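Local atomic coordinates of chymotrypsin-like serine protease (Equine arteritis virus, PDB entry 1MBM), a protein that probably cleaves the viral replicase polyprotein as a serine endopeptidase with a chymotrypsin-like fold and an alpha/beta C-terminal extension. Residues Ala87-Ala92 and Cys105-Thr110. Residues are numbered along the deposited sequence; the frame is centred on the assembly and turned at random.
Sequences ASWCTA and CLAWTT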
loop_
_atom_site.group_PDB
_atom_site.type_symbol
_atom_site.label_atom_id
_atom_site.label_comp_id
_atom_site.label_asym_id
_atom_site.label_seq_id
_atom_site.Cartn_x
_atom_site.Cartn_y
_atom_site.Cartn_z
ATOM N N ALA A 87 1.529 8.533 -1.268
ATOM C CA ALA A 87 0.843 7.383 -1.828
ATOM C C ALA A 87 -0.326 7.075 -0.913
ATOM O O ALA A 87 -0.313 7.437 0.267
ATOM C CB ALA A 87 1.773 6.177 -1.950
ATOM N N SER A 88 -1.351 6.442 -1.460
ATOM C CA SER A 88 -2.518 6.097 -0.675
ATOM C C SER A 88 -2.522 4.606 -0.409
ATOM O O SER A 88 -2.406 3.807 -1.341
ATOM C CB SER A 88 -3.810 6.491 -1.413
ATOM O OG SER A 88 -3.959 7.901 -1.537
ATOM N N TRP A 89 -2.613 4.255 0.871
ATOM C CA TRP A 89 -2.790 2.886 1.320
ATOM C C TRP A 89 -4.301 2.715 1.384
ATOM O O TRP A 89 -4.958 3.341 2.208
ATOM C CB TRP A 89 -2.206 2.697 2.730
ATOM C CG TRP A 89 -0.751 2.287 2.766
ATOM C CD1 TRP A 89 -0.249 1.087 3.188
ATOM C CD2 TRP A 89 0.382 3.081 2.400
ATOM N NE1 TRP A 89 1.123 1.078 3.084
ATOM C CE2 TRP A 89 1.539 2.288 2.601
ATOM C CE3 TRP A 89 0.543 4.378 1.895
ATOM C CZ2 TRP A 89 2.825 2.754 2.341
ATOM C CZ3 TRP A 89 1.827 4.836 1.626
ATOM C CH2 TRP A 89 2.951 4.024 1.848
ATOM N N CYS A 90 -4.851 1.883 0.505
ATOM C CA CYS A 90 -6.301 1.736 0.390
ATOM C C CYS A 90 -6.842 0.681 1.340
ATOM O O CYS A 90 -7.120 -0.446 0.929
ATOM C CB CYS A 90 -6.688 1.406 -1.055
ATOM S SG CYS A 90 -6.026 2.586 -2.272
ATOM N N THR A 91 -6.996 1.047 2.608
ATOM C CA THR A 91 -7.467 0.080 3.594
ATOM C C THR A 91 -8.980 -0.064 3.560
ATOM O O THR A 91 -9.689 0.716 2.916
ATOM C CB THR A 91 -7.009 0.461 5.021
ATOM O OG1 THR A 91 -7.884 1.456 5.574
ATOM C CG2 THR A 91 -5.654 1.137 4.991
ATOM N N ALA A 92 -9.478 -1.058 4.279
ATOM C CA ALA A 92 -10.917 -1.282 4.356
ATOM C C ALA A 92 -11.659 -0.218 5.175
ATOM O O ALA A 92 -12.886 -0.221 5.225
ATOM C CB ALA A 92 -11.189 -2.648 4.894
ATOM N N CYS A 105 9.233 3.795 3.573
ATOM C CA CYS A 105 7.807 4.057 3.443
ATOM C C CYS A 105 7.198 4.272 4.833
ATOM O O CYS A 105 7.460 3.505 5.750
ATOM C CB CYS A 105 7.084 2.898 2.739
ATOM S SG CYS A 105 7.604 2.526 1.035
ATOM N N LEU A 106 6.372 5.305 4.966
ATOM C CA LEU A 106 5.715 5.626 6.233
ATOM C C LEU A 106 4.202 5.685 6.055
ATOM O O LEU A 106 3.710 6.325 5.143
ATOM C CB LEU A 106 6.193 6.984 6.757
ATOM C CG LEU A 106 7.696 7.217 6.833
ATOM C CD1 LEU A 106 7.974 8.623 7.306
ATOM C CD2 LEU A 106 8.325 6.203 7.770
ATOM N N ALA A 107 3.469 5.016 6.934
ATOM C CA ALA A 107 2.016 5.030 6.889
ATOM C C ALA A 107 1.517 4.436 8.193
ATOM O O ALA A 107 2.152 3.544 8.744
ATOM C CB ALA A 107 1.494 4.213 5.699
ATOM N N TRP A 108 0.395 4.937 8.698
ATOM C CA TRP A 108 -0.170 4.374 9.917
ATOM C C TRP A 108 -1.035 3.182 9.536
ATOM O O TRP A 108 -2.051 3.342 8.859
ATOM C CB TRP A 108 -0.990 5.419 10.678
ATOM C CG TRP A 108 -1.495 4.916 11.994
ATOM C CD1 TRP A 108 -0.822 4.913 13.185
ATOM C CD2 TRP A 108 -2.773 4.321 12.256
ATOM N NE1 TRP A 108 -1.608 4.364 14.171
ATOM C CE2 TRP A 108 -2.809 3.989 13.626
ATOM C CE3 TRP A 108 -3.894 4.037 11.470
ATOM C CZ2 TRP A 108 -3.922 3.393 14.224
ATOM C CZ3 TRP A 108 -4.994 3.443 12.064
ATOM C CH2 TRP A 108 -5.001 3.131 13.426
ATOM N N THR A 109 -0.614 1.981 9.917
ATOM C CA THR A 109 -1.369 0.764 9.580
ATOM C C THR A 109 -1.470 -0.217 10.744
ATOM O O THR A 109 -0.717 -0.112 11.710
ATOM C CB THR A 109 -0.709 0.010 8.405
ATOM O OG1 THR A 109 0.652 -0.292 8.741
ATOM C CG2 THR A 109 -0.598 0.886 7.145
ATOM N N THR A 110 -2.407 -1.164 10.644
ATOM C CA THR A 110 -2.529 -2.271 11.608
ATOM C C THR A 110 -2.398 -3.597 10.861
ATOM O O THR A 110 -2.412 -3.624 9.639
ATOM C CB THR A 110 -3.880 -2.263 12.337
ATOM O OG1 THR A 110 -4.939 -2.289 11.369
ATOM C CG2 THR A 110 -4.093 -0.955 13.098
#
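Trp89 and Ala107 make the heart of a buried, apolar side-chain contact inside the second beta-barrel of this chymotrypsin-like proteinase, a worked example of one large ring meeting small side chains on a face, at an edge and obliquely. No hydrogen bond joins residues 87-92 to residues 105-110; the indole does nearly all the bridging. The methyl CB of Ala107 sits over one face of the indole in a CH-pi contact, 3.6 Å from the centroid of the Trp89 six-membered ring and 12° off its normal. The ring atom nearest Ala107 CB is Trp89 CE2, at 3.6 Å, on the bond shared by the two rings. Cys105 arrives differently, its CB lying near the ring plane and meeting the edge at Trp89 CZ2, 4.3 Å away. At the pyrrole end, Thr109 turns its methyl rather than its hydroxyl to the ring: CG2 lies anti to the carbonyl carbon (chi1 of 57° for OG1) and approaches Trp89 CD1 obliquely at 4.0 Å. Within its own strand, Trp89 has the carbonyl O of Ala87 at the ring edge, in plane. His128 meets the indole with planes about 70° apart. The Thr109 side chain comes close to Ser114, His33 and Asp59, whose arrangement is consistent with a catalytic triad, but makes no contact with them. Such packing of an inward-facing aromatic against the chain running on from strand 105-106 fits the C-terminal barrel of the two-barrel chymotrypsin fold.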